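Local coordinates for cytochrome C-type biogenesis protein ccmF (Thermus thermophilus, PDB 6ZMQ) that probably handles heme in the membrane during cytochrome c maturation, as a heme lyase of the CcmF family, at residues A33-G38 / G147-F152; L26-A31 / F151-M156; G551-D556 / A562-L567. One frame throughout, in Å; residues are numbered along the deposited sequence.

Contact 1 (A33-G38 / G147-F152); sequences AFSLLG and GIQVFF. With PTY (phosphatidylethanolamine), chain E.
Ser35 and Val150 mark the closest backbone approach, CA to CA 5.8 Å, of two helices, 20-47 and 135-157, both predicted to span the membrane, that pack as an antiparallel pair in the helical bundle of this protein. The axes of the short segments come within 8.5 Å and their directions differ by 144°. Val150 does most of the apolar work. Its CG2 rests against the backbone where Ser35 passes into Leu36, 3.5 Å from Leu36 N, and also meets Leu36 CG, the two side chains crossing at about a right angle. CG1 stands opposite the backbone N (chi1 154°) and turns instead to an acyl chain of the phosphatidylethanolamine, 3.7 Å from its C41. Leu36 CD2 touches the end of the same chain, so helix pair and lipid share one apolar seam. With an alanine at Val150, both methyls go, and a gap would probably open between the Ser35-Leu36 backbone and the lipid tail. Beside this seam lies a polar patch: Ser35 OG is hydrogen-bonded to Ala31 O within its own helix, while the extended Gln149 side chain reaches across from helix 135-157, and its OE1 makes a weak hydrogen bond to Thr125 OG1 on helix 110-129. Helix 61-81 covers this patch through Ala64. The amide nitrogen of Gln149 gives a weak, strongly bent bond to the serine, NE2 to Ser35 OG 2.9 Å at 124°.

Contact 2 (L26-A31 / F151-M156); sequences LGVSLA and FFFGVM. With PTY (phosphatidylethanolamine), chain E.
Ala31 CB sits over the centre of the Phe153 ring, a CH-pi contact with 4.0 Å from methyl carbon to centroid and only 12° off the ring normal. The opposite face is covered from Phe153's own helix by Met156 CE, offset toward the rim, so the ring is sandwiched between a methyl of each helix. Phe153 CG is turned away from its own carbonyl carbon, beside the backbone N (chi1 -77°), which carries the ring across to helix 20-47. Edge packing comes from Val28, whose CB lies in the ring plane 4.0 Å from Phe153 CD1. Aliphatic and sulfur packing completes the set: Val28 CG1 touches Met156 SD at 3.8 Å, the two side chains meeting at a slant, with the methionine bent at its last torsion. The backbones are antiparallel, the segments' directions 137° apart, and come nearest at Val28 and Phe153, with 6.2 Å between their CA atoms. Around them, helix 61-81 adds Ala67, Ala68 and Ala71 against Ala31, Phe153 and Val28, and helix 110-129 touches Phe153 and Met156. Away from this interface, Gly154 passes close to the lipid, its C 3.9 Å from PTY C36. The side chains that meet are all apolar, so cohesion between the two helical faces probably rests mainly on dispersion and on fit around the Phe153 ring.

Contact 3 (G551-D556 / A562-L567); sequences GVRALD and AVEALL
Arg553 and Leu566 cross at about a right angle, the arginine's CD lying against Leu566 CD1 at 3.6 Å and its CG also within reach of both leucine methyls. The arginine chain is bent at chi2 and chi3, and this packing uses its methylene part. Glu564 comes in beside it: its CG, turned from the carbonyl carbon to lie beside the backbone N (chi1 -75°), meets Arg553 CB at 3.7 Å. The glutamate then bends at chi2, and its side chain also touches Arg578 and His580 of the next strand, 578-581. Further along the same face, Leu555 and Ala562 point together, CB to CB 4.4 Å, and on the other face Ala554 and Val563 stand side by side, Ala554 CB 4.3 Å from Val563 CG1. Val552 approaches a backbone rather than a side chain, its CG1 3.3 Å from Glu564 O. Leu555 and Ala562 form an antiparallel hydrogen-bonded pair, with Leu555 N to Ala562 O and Ala562 N to Leu555 O both 2.8 Å and the former nearly straight at 171°; Ala554 and Val563 are the adjoining non-hydrogen-bonded pair. At the far end Gly551 sets its carbonyl O against Leu566 CD1. On its other side strand 561-566 pairs with 578-581, Val563 being backbone hydrogen-bonded to Phe581. Strands 554-556 and 561-566 form a beta hairpin, with 554-556 as an outer strand, within this chain, of a four-stranded antiparallel sheet.

How the contacts relate
Contacts 1 and 2 are successive levels of one interface, between helices 20-47 and 135-157, with centres 8 Å apart. Their segments overlap at Phe151 and Phe152, and they share one bound phosphatidylethanolamine: contact 1 meets it through Leu36, Gly147, Val150 and Phe151, contact 2 through Phe151, Gly154 and Val155. Contact 1 adds a weak polar bond to its apolar packing, whereas the side chains that meet in contact 2 are all apolar. Contact 3 belongs to a separate beta region formed later in the chain; its centre is 54 Å from contact 1 and 49 Å from contact 2, with nearest atoms about 38 and 36 Å apart. All three lie away from the heme-binding residues.

Contact 1 (A33-G38 / G147-F152)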
loop_
_atom_site.group_PDB
_atom_site.type_symbol
_atom_site.label_atom_id
_atom_site.label_comp_id
_atom_site.label_asym_id
_atom_site.label_seq_id
_atom_site.Cartn_x
_atom_site.Cartn_y
_atom_site.Cartn_z
ATOM N N ALA A 33 -13.833 -6.923 -25.919
ATOM C CA ALA A 33 -14.175 -6.409 -27.245
ATOM C C ALA A 33 -14.266 -4.881 -27.246
ATOM O O ALA A 33 -13.716 -4.221 -28.149
ATOM C CB ALA A 33 -15.485 -7.035 -27.723
ATOM N N PHE A 34 -14.913 -4.307 -26.214
ATOM C CA PHE A 34 -15.037 -2.852 -26.106
ATOM C C PHE A 34 -13.681 -2.193 -25.895
ATOM O O PHE A 34 -13.382 -1.164 -26.512
ATOM C CB PHE A 34 -15.977 -2.460 -24.959
ATOM C CG PHE A 34 -17.421 -2.816 -25.192
ATOM C CD1 PHE A 34 -18.019 -2.659 -26.445
ATOM C CD2 PHE A 34 -18.196 -3.277 -24.138
ATOM C CE1 PHE A 34 -19.364 -3.001 -26.651
ATOM C CE2 PHE A 34 -19.522 -3.622 -24.329
ATOM C CZ PHE A 34 -20.116 -3.475 -25.588
ATOM N N SER A 35 -12.839 -2.789 -25.038
ATOM C CA SER A 35 -11.528 -2.207 -24.777
ATOM C C SER A 35 -10.558 -2.403 -25.943
ATOM O O SER A 35 -9.694 -1.545 -26.175
ATOM C CB SER A 35 -10.966 -2.759 -23.474
ATOM O OG SER A 35 -11.982 -2.810 -22.483
ATOM N N LEU A 36 -10.679 -3.514 -26.689
ATOM C CA LEU A 36 -9.871 -3.723 -27.891
ATOM C C LEU A 36 -10.185 -2.698 -28.963
ATOM O O LEU A 36 -9.275 -2.125 -29.579
ATOM C CB LEU A 36 -10.090 -5.122 -28.465
ATOM C CG LEU A 36 -9.141 -6.293 -28.218
ATOM C CD1 LEU A 36 -9.796 -7.602 -28.682
ATOM C CD2 LEU A 36 -7.786 -6.066 -28.883
ATOM N N LEU A 37 -11.473 -2.457 -29.212
ATOM C CA LEU A 37 -11.783 -1.490 -30.252
ATOM C C LEU A 37 -11.596 -0.061 -29.734
ATOM O O LEU A 37 -11.343 0.847 -30.529
ATOM C CB LEU A 37 -13.181 -1.777 -30.806
ATOM C CG LEU A 37 -13.728 -0.979 -31.993
ATOM C CD1 LEU A 37 -13.508 -1.798 -33.258
ATOM C CD2 LEU A 37 -15.217 -0.709 -31.861
ATOM N N GLY A 38 -11.630 0.141 -28.407
ATOM C CA GLY A 38 -11.224 1.421 -27.843
ATOM C C GLY A 38 -9.749 1.709 -28.040
ATOM O O GLY A 38 -9.372 2.830 -28.393
ATOM N N GLY A 147 -5.233 -0.231 -23.383
ATOM C CA GLY A 147 -4.252 -1.310 -23.434
ATOM C C GLY A 147 -4.126 -2.080 -22.132
ATOM O O GLY A 147 -3.988 -3.306 -22.137
ATOM N N ILE A 148 -4.133 -1.358 -21.002
ATOM C CA ILE A 148 -4.065 -2.004 -19.682
ATOM C C ILE A 148 -5.307 -2.860 -19.448
ATOM O O ILE A 148 -5.224 -4.002 -18.965
ATOM C CB ILE A 148 -3.894 -0.951 -18.571
ATOM C CG1 ILE A 148 -2.549 -0.236 -18.682
ATOM C CG2 ILE A 148 -3.967 -1.578 -17.186
ATOM C CD1 ILE A 148 -2.465 0.991 -17.794
ATOM N N GLN A 149 -6.475 -2.318 -19.819
ATOM C CA GLN A 149 -7.731 -3.068 -19.743
ATOM C C GLN A 149 -7.708 -4.299 -20.643
ATOM O O GLN A 149 -8.214 -5.364 -20.263
ATOM C CB GLN A 149 -8.906 -2.176 -20.143
ATOM C CG GLN A 149 -9.182 -0.983 -19.256
ATOM C CD GLN A 149 -10.416 -0.225 -19.708
ATOM O OE1 GLN A 149 -10.622 0.914 -19.327
ATOM N NE2 GLN A 149 -11.235 -0.860 -20.537
ATOM N N VAL A 150 -7.130 -4.162 -21.844
ATOM C CA VAL A 150 -7.007 -5.282 -22.776
ATOM C C VAL A 150 -6.077 -6.352 -22.219
ATOM O O VAL A 150 -6.357 -7.548 -22.357
ATOM C CB VAL A 150 -6.579 -4.766 -24.169
ATOM C CG1 VAL A 150 -5.839 -5.804 -25.003
ATOM C CG2 VAL A 150 -7.795 -4.356 -24.920
ATOM N N PHE A 151 -5.007 -5.950 -21.510
ATOM C CA PHE A 151 -4.148 -6.942 -20.856
ATOM C C PHE A 151 -4.882 -7.677 -19.747
ATOM O O PHE A 151 -4.762 -8.898 -19.638
ATOM C CB PHE A 151 -2.872 -6.345 -20.263
ATOM C CG PHE A 151 -2.037 -7.385 -19.528
ATOM C CD1 PHE A 151 -1.499 -8.468 -20.217
ATOM C CD2 PHE A 151 -1.873 -7.333 -18.151
ATOM C CE1 PHE A 151 -0.755 -9.441 -19.555
ATOM C CE2 PHE A 151 -1.132 -8.302 -17.480
ATOM C CZ PHE A 151 -0.574 -9.356 -18.185
ATOM N N PHE A 152 -5.645 -6.950 -18.916
ATOM C CA PHE A 152 -6.351 -7.588 -17.800
ATOM C C PHE A 152 -7.439 -8.534 -18.284
ATOM O O PHE A 152 -7.570 -9.650 -17.775
ATOM C CB PHE A 152 -6.960 -6.546 -16.861
ATOM C CG PHE A 152 -5.985 -5.979 -15.894
ATOM C CD1 PHE A 152 -5.068 -6.803 -15.256
ATOM C CD2 PHE A 152 -5.993 -4.626 -15.606
ATOM C CE1 PHE A 152 -4.162 -6.280 -14.363
ATOM C CE2 PHE A 152 -5.090 -4.095 -14.710
ATOM C CZ PHE A 152 -4.174 -4.921 -14.096
HETATM C C1 PTY E . 2.106 -19.306 -22.575
HETATM C C2 PTY E . 5.525 -25.406 -21.049
HETATM C C3 PTY E . 5.633 -24.042 -20.369
HETATM O O4 PTY E . 0.842 -19.249 -21.980
HETATM C C5 PTY E . 3.672 -19.473 -20.595
HETATM C C6 PTY E . 3.182 -18.586 -21.755
HETATM O O7 PTY E . 2.738 -17.318 -21.302
HETATM C C8 PTY E . 3.135 -16.203 -22.083
HETATM O O10 PTY E . 3.723 -16.380 -23.096
HETATM C C11 PTY E . 2.832 -14.754 -21.651
HETATM C C12 PTY E . 3.187 -13.715 -22.737
HETATM C C13 PTY E . 3.453 -12.305 -22.167
HETATM C C14 PTY E . 2.807 -11.171 -22.980
HETATM C C15 PTY E . 2.404 -9.982 -22.093
HETATM C C16 PTY E . 2.455 -8.628 -22.826
HETATM C C17 PTY E . 1.076 -7.947 -22.808
HETATM C C18 PTY E . 1.154 -6.414 -22.853
HETATM C C19 PTY E . -0.243 -5.813 -23.057
HETATM C C20 PTY E . -0.150 -4.332 -23.453
HETATM C C21 PTY E . -1.412 -3.883 -24.199
HETATM C C22 PTY E . -1.058 -2.952 -25.366
HETATM C C23 PTY E . -0.865 -1.512 -24.878
HETATM C C24 PTY E . -0.655 -0.565 -26.067
HETATM C C25 PTY E . -0.678 0.904 -25.635
HETATM C C26 PTY E . 0.666 1.565 -25.949
HETATM C C27 PTY E . 0.466 3.010 -26.404
HETATM C C28 PTY E . 1.783 3.759 -26.219
HETATM C C29 PTY E . 1.858 4.969 -27.143
HETATM C C30 PTY E . -0.193 -19.356 -22.918
HETATM C C31 PTY E . -0.621 -18.122 -23.713
HETATM O O30 PTY E . -0.723 -20.401 -23.110
HETATM C C32 PTY E . -0.892 -16.967 -22.746
HETATM C C33 PTY E . -1.071 -15.643 -23.492
HETATM C C34 PTY E . -1.575 -14.573 -22.519
HETATM C C35 PTY E . -1.687 -13.223 -23.231
HETATM C C36 PTY E . -2.761 -12.349 -22.580
HETATM C C37 PTY E . -3.346 -11.397 -23.624
HETATM C C38 PTY E . -3.095 -9.949 -23.200
HETATM C C39 PTY E . -3.483 -8.975 -24.314
HETATM C C40 PTY E . -2.218 -8.428 -24.977
HETATM C C41 PTY E . -2.534 -7.219 -25.858
HETATM C C42 PTY E . -2.804 -7.676 -27.291
HETATM C C43 PTY E . -2.560 -6.514 -28.250
HETATM C C44 PTY E . -3.910 -5.964 -28.700
HETATM P P1 PTY E . 4.463 -21.915 -21.355
HETATM O O11 PTY E . 4.430 -23.338 -20.519
HETATM O O12 PTY E . 5.860 -21.344 -21.310
HETATM O O13 PTY E . 4.121 -22.219 -22.792
HETATM O O14 PTY E . 3.354 -20.835 -20.763
HETATM N N1 PTY E . 6.566 -25.526 -22.054
#

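Contact 2 (L26-A31 / F151-M156)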
loop_
_atom_site.group_PDB
_atom_site.type_symbol
_atom_site.label_atom_id
_atom_site.label_comp_id
_atom_site.label_asym_id
_atom_site.label_seq_id
_atom_site.Cartn_x
_atom_site.Cartn_y
_atom_site.Cartn_z
ATOM N N LEU A 26 -19.901 -13.510 -21.182
ATOM C CA LEU A 26 -20.226 -12.369 -22.035
ATOM C C LEU A 26 -19.713 -11.071 -21.427
ATOM O O LEU A 26 -19.349 -10.153 -22.163
ATOM C CB LEU A 26 -21.736 -12.281 -22.332
ATOM C CG LEU A 26 -22.918 -11.931 -21.413
ATOM C CD1 LEU A 26 -23.180 -10.426 -21.313
ATOM C CD2 LEU A 26 -24.175 -12.643 -21.899
ATOM N N GLY A 27 -19.633 -10.994 -20.095
ATOM C CA GLY A 27 -19.002 -9.876 -19.422
ATOM C C GLY A 27 -17.542 -9.650 -19.758
ATOM O O GLY A 27 -17.212 -8.584 -20.289
ATOM N N VAL A 28 -16.680 -10.645 -19.497
ATOM C CA VAL A 28 -15.247 -10.475 -19.765
ATOM C C VAL A 28 -14.977 -10.406 -21.270
ATOM O O VAL A 28 -14.129 -9.619 -21.714
ATOM C CB VAL A 28 -14.372 -11.539 -19.040
ATOM C CG1 VAL A 28 -14.742 -11.657 -17.588
ATOM C CG2 VAL A 28 -14.392 -12.932 -19.667
ATOM N N SER A 29 -15.749 -11.146 -22.087
ATOM C CA SER A 29 -15.526 -11.127 -23.530
ATOM C C SER A 29 -15.991 -9.814 -24.145
ATOM O O SER A 29 -15.299 -9.237 -24.991
ATOM C CB SER A 29 -16.224 -12.314 -24.190
ATOM O OG SER A 29 -16.066 -13.502 -23.428
ATOM N N LEU A 30 -17.168 -9.328 -23.736
ATOM C CA LEU A 30 -17.690 -8.078 -24.259
ATOM C C LEU A 30 -16.861 -6.894 -23.774
ATOM O O LEU A 30 -16.638 -5.952 -24.532
ATOM C CB LEU A 30 -19.166 -7.949 -23.868
ATOM C CG LEU A 30 -20.163 -7.160 -24.716
ATOM C CD1 LEU A 30 -19.810 -7.173 -26.204
ATOM C CD2 LEU A 30 -21.526 -7.788 -24.506
ATOM N N ALA A 31 -16.316 -6.970 -22.549
ATOM C CA ALA A 31 -15.403 -5.937 -22.052
ATOM C C ALA A 31 -14.088 -5.940 -22.813
ATOM O O ALA A 31 -13.530 -4.869 -23.088
ATOM C CB ALA A 31 -15.127 -6.124 -20.554
ATOM N N PHE A 151 -5.007 -5.950 -21.510
ATOM C CA PHE A 151 -4.148 -6.942 -20.856
ATOM C C PHE A 151 -4.882 -7.677 -19.747
ATOM O O PHE A 151 -4.762 -8.898 -19.638
ATOM C CB PHE A 151 -2.872 -6.345 -20.263
ATOM C CG PHE A 151 -2.037 -7.385 -19.528
ATOM C CD1 PHE A 151 -1.499 -8.468 -20.217
ATOM C CD2 PHE A 151 -1.873 -7.333 -18.151
ATOM C CE1 PHE A 151 -0.755 -9.441 -19.555
ATOM C CE2 PHE A 151 -1.132 -8.302 -17.480
ATOM C CZ PHE A 151 -0.574 -9.356 -18.185
ATOM N N PHE A 152 -5.645 -6.950 -18.916
ATOM C CA PHE A 152 -6.351 -7.588 -17.800
ATOM C C PHE A 152 -7.439 -8.534 -18.284
ATOM O O PHE A 152 -7.570 -9.650 -17.775
ATOM C CB PHE A 152 -6.960 -6.546 -16.861
ATOM C CG PHE A 152 -5.985 -5.979 -15.894
ATOM C CD1 PHE A 152 -5.068 -6.803 -15.256
ATOM C CD2 PHE A 152 -5.993 -4.626 -15.606
ATOM C CE1 PHE A 152 -4.162 -6.280 -14.363
ATOM C CE2 PHE A 152 -5.090 -4.095 -14.710
ATOM C CZ PHE A 152 -4.174 -4.921 -14.096
ATOM N N PHE A 153 -8.180 -8.141 -19.312
ATOM C CA PHE A 153 -9.260 -9.012 -19.749
ATOM C C PHE A 153 -8.771 -10.091 -20.715
ATOM O O PHE A 153 -9.369 -11.168 -20.776
ATOM C CB PHE A 153 -10.398 -8.166 -20.313
ATOM C CG PHE A 153 -11.220 -7.511 -19.231
ATOM C CD1 PHE A 153 -12.215 -8.223 -18.583
ATOM C CD2 PHE A 153 -10.947 -6.216 -18.806
ATOM C CE1 PHE A 153 -12.957 -7.645 -17.564
ATOM C CE2 PHE A 153 -11.687 -5.627 -17.788
ATOM C CZ PHE A 153 -12.689 -6.350 -17.170
ATOM N N GLY A 154 -7.669 -9.852 -21.435
ATOM C CA GLY A 154 -6.993 -10.938 -22.127
ATOM C C GLY A 154 -6.425 -11.979 -21.179
ATOM O O GLY A 154 -6.669 -13.176 -21.343
ATOM N N VAL A 155 -5.732 -11.530 -20.119
ATOM C CA VAL A 155 -5.145 -12.448 -19.139
ATOM C C VAL A 155 -6.233 -13.053 -18.251
ATOM O O VAL A 155 -5.970 -13.950 -17.446
ATOM C CB VAL A 155 -4.058 -11.730 -18.305
ATOM C CG1 VAL A 155 -4.637 -10.954 -17.111
ATOM C CG2 VAL A 155 -2.960 -12.687 -17.859
ATOM N N MET A 156 -7.431 -12.468 -18.277
ATOM C CA MET A 156 -8.595 -13.079 -17.656
ATOM C C MET A 156 -9.326 -14.027 -18.608
ATOM O O MET A 156 -10.100 -14.873 -18.158
ATOM C CB MET A 156 -9.535 -11.976 -17.182
ATOM C CG MET A 156 -10.463 -12.320 -16.026
ATOM S SD MET A 156 -11.510 -10.886 -15.696
ATOM C CE MET A 156 -10.311 -9.544 -15.736
HETATM C C1 PTY E . 2.106 -19.306 -22.575
HETATM C C2 PTY E . 5.525 -25.406 -21.049
HETATM C C3 PTY E . 5.633 -24.042 -20.369
HETATM O O4 PTY E . 0.842 -19.249 -21.980
HETATM C C5 PTY E . 3.672 -19.473 -20.595
HETATM C C6 PTY E . 3.182 -18.586 -21.755
HETATM O O7 PTY E . 2.738 -17.318 -21.302
HETATM C C8 PTY E . 3.135 -16.203 -22.083
HETATM O O10 PTY E . 3.723 -16.380 -23.096
HETATM C C11 PTY E . 2.832 -14.754 -21.651
HETATM C C12 PTY E . 3.187 -13.715 -22.737
HETATM C C13 PTY E . 3.453 -12.305 -22.167
HETATM C C14 PTY E . 2.807 -11.171 -22.980
HETATM C C15 PTY E . 2.404 -9.982 -22.093
HETATM C C16 PTY E . 2.455 -8.628 -22.826
HETATM C C17 PTY E . 1.076 -7.947 -22.808
HETATM C C18 PTY E . 1.154 -6.414 -22.853
HETATM C C19 PTY E . -0.243 -5.813 -23.057
HETATM C C20 PTY E . -0.150 -4.332 -23.453
HETATM C C21 PTY E . -1.412 -3.883 -24.199
HETATM C C22 PTY E . -1.058 -2.952 -25.366
HETATM C C23 PTY E . -0.865 -1.512 -24.878
HETATM C C24 PTY E . -0.655 -0.565 -26.067
HETATM C C25 PTY E . -0.678 0.904 -25.635
HETATM C C26 PTY E . 0.666 1.565 -25.949
HETATM C C27 PTY E . 0.466 3.010 -26.404
HETATM C C28 PTY E . 1.783 3.759 -26.219
HETATM C C29 PTY E . 1.858 4.969 -27.143
HETATM C C30 PTY E . -0.193 -19.356 -22.918
HETATM C C31 PTY E . -0.621 -18.122 -23.713
HETATM O O30 PTY E . -0.723 -20.401 -23.110
HETATM C C32 PTY E . -0.892 -16.967 -22.746
HETATM C C33 PTY E . -1.071 -15.643 -23.492
HETATM C C34 PTY E . -1.575 -14.573 -22.519
HETATM C C35 PTY E . -1.687 -13.223 -23.231
HETATM C C36 PTY E . -2.761 -12.349 -22.580
HETATM C C37 PTY E . -3.346 -11.397 -23.624
HETATM C C38 PTY E . -3.095 -9.949 -23.200
HETATM C C39 PTY E . -3.483 -8.975 -24.314
HETATM C C40 PTY E . -2.218 -8.428 -24.977
HETATM C C41 PTY E . -2.534 -7.219 -25.858
HETATM C C42 PTY E . -2.804 -7.676 -27.291
HETATM C C43 PTY E . -2.560 -6.514 -28.250
HETATM C C44 PTY E . -3.910 -5.964 -28.700
HETATM P P1 PTY E . 4.463 -21.915 -21.355
HETATM O O11 PTY E . 4.430 -23.338 -20.519
HETATM O O12 PTY E . 5.860 -21.344 -21.310
HETATM O O13 PTY E . 4.121 -22.219 -22.792
HETATM O O14 PTY E . 3.354 -20.835 -20.763
HETATM N N1 PTY E . 6.566 -25.526 -22.054
#

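Contact 3 (G551-D556 / A562-L567)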
loop_
_atom_site.group_PDB
_atom_site.type_symbol
_atom_site.label_atom_id
_atom_site.label_comp_id
_atom_site.label_asym_id
_atom_site.label_seq_id
_atom_site.Cartn_x
_atom_site.Cartn_y
_atom_site.Cartn_z
ATOM N N GLY A 551 -4.935 -22.593 33.185
ATOM C CA GLY A 551 -5.644 -23.620 32.455
ATOM C C GLY A 551 -5.800 -23.270 30.989
ATOM O O GLY A 551 -5.339 -22.236 30.507
ATOM N N VAL A 552 -6.455 -24.183 30.277
ATOM C CA VAL A 552 -6.888 -23.964 28.907
ATOM C C VAL A 552 -8.407 -24.115 28.891
ATOM O O VAL A 552 -8.974 -24.882 29.679
ATOM C CB VAL A 552 -6.191 -24.933 27.912
ATOM C CG1 VAL A 552 -4.665 -24.791 27.991
ATOM C CG2 VAL A 552 -6.572 -26.394 28.119
ATOM N N ARG A 553 -9.075 -23.320 28.059
ATOM C CA ARG A 553 -10.493 -23.509 27.791
ATOM C C ARG A 553 -10.578 -23.941 26.339
ATOM O O ARG A 553 -9.672 -23.657 25.552
ATOM C CB ARG A 553 -11.351 -22.236 27.925
ATOM C CG ARG A 553 -11.403 -21.464 29.244
ATOM C CD ARG A 553 -11.152 -22.130 30.597
ATOM N NE ARG A 553 -12.280 -22.716 31.313
ATOM C CZ ARG A 553 -12.132 -23.583 32.310
ATOM N NH1 ARG A 553 -10.913 -23.914 32.717
ATOM N NH2 ARG A 553 -13.191 -24.067 32.942
ATOM N N ALA A 554 -11.640 -24.641 25.988
ATOM C CA ALA A 554 -12.011 -24.791 24.591
ATOM C C ALA A 554 -13.281 -23.992 24.303
ATOM O O ALA A 554 -14.227 -23.999 25.097
ATOM C CB ALA A 554 -12.204 -26.266 24.248
ATOM N N LEU A 555 -13.289 -23.294 23.166
ATOM C CA LEU A 555 -14.427 -22.494 22.720
ATOM C C LEU A 555 -14.742 -22.870 21.281
ATOM O O LEU A 555 -13.843 -22.876 20.435
ATOM C CB LEU A 555 -14.127 -20.991 22.807
ATOM C CG LEU A 555 -14.002 -20.243 24.137
ATOM C CD1 LEU A 555 -14.172 -18.748 23.906
ATOM C CD2 LEU A 555 -15.024 -20.735 25.139
ATOM N N ASP A 556 -16.007 -23.168 20.994
ATOM C CA ASP A 556 -16.451 -23.357 19.619
ATOM C C ASP A 556 -17.236 -22.127 19.198
ATOM O O ASP A 556 -18.339 -21.883 19.698
ATOM C CB ASP A 556 -17.323 -24.610 19.446
ATOM C CG ASP A 556 -17.358 -25.111 18.000
ATOM O OD1 ASP A 556 -16.831 -24.414 17.104
ATOM O OD2 ASP A 556 -17.937 -26.191 17.753
ATOM N N ALA A 562 -11.448 -23.048 19.087
ATOM C CA ALA A 562 -10.443 -22.177 19.667
ATOM C C ALA A 562 -10.020 -22.690 21.034
ATOM O O ALA A 562 -10.809 -23.293 21.767
ATOM C CB ALA A 562 -10.977 -20.750 19.776
ATOM N N VAL A 563 -8.755 -22.453 21.373
ATOM C CA VAL A 563 -8.246 -22.823 22.687
ATOM C C VAL A 563 -7.474 -21.665 23.302
ATOM O O VAL A 563 -7.027 -20.735 22.617
ATOM C CB VAL A 563 -7.397 -24.115 22.670
ATOM C CG1 VAL A 563 -8.297 -25.353 22.614
ATOM C CG2 VAL A 563 -6.465 -24.107 21.489
ATOM N N GLU A 564 -7.317 -21.753 24.623
ATOM C CA GLU A 564 -7.123 -20.617 25.508
ATOM C C GLU A 564 -5.894 -20.814 26.378
ATOM O O GLU A 564 -5.470 -21.944 26.612
ATOM C CB GLU A 564 -8.370 -20.439 26.414
ATOM C CG GLU A 564 -9.575 -19.842 25.719
ATOM C CD GLU A 564 -9.384 -18.402 25.340
ATOM O OE1 GLU A 564 -8.529 -17.721 25.946
ATOM O OE2 GLU A 564 -10.057 -17.962 24.389
ATOM N N ALA A 565 -5.282 -19.707 26.787
ATOM C CA ALA A 565 -4.430 -19.647 27.973
ATOM C C ALA A 565 -4.897 -18.459 28.809
ATOM O O ALA A 565 -4.683 -17.303 28.426
ATOM C CB ALA A 565 -2.953 -19.517 27.606
ATOM N N LEU A 566 -5.528 -18.740 29.947
ATOM C CA LEU A 566 -6.028 -17.701 30.844
ATOM C C LEU A 566 -4.950 -17.394 31.874
ATOM O O LEU A 566 -4.480 -18.290 32.581
ATOM C CB LEU A 566 -7.314 -18.130 31.538
ATOM C CG LEU A 566 -8.370 -18.814 30.690
ATOM C CD1 LEU A 566 -8.014 -20.282 30.615
ATOM C CD2 LEU A 566 -9.719 -18.606 31.287
ATOM N N LEU A 567 -4.538 -16.139 31.934
ATOM C CA LEU A 567 -3.424 -15.708 32.760
ATOM C C LEU A 567 -3.963 -14.845 33.901
ATOM O O LEU A 567 -5.172 -14.641 34.006
ATOM C CB LEU A 567 -2.393 -14.966 31.902
ATOM C CG LEU A 567 -1.329 -15.715 31.064
ATOM C CD1 LEU A 567 -1.805 -16.933 30.246
ATOM C CD2 LEU A 567 -0.680 -14.719 30.119
#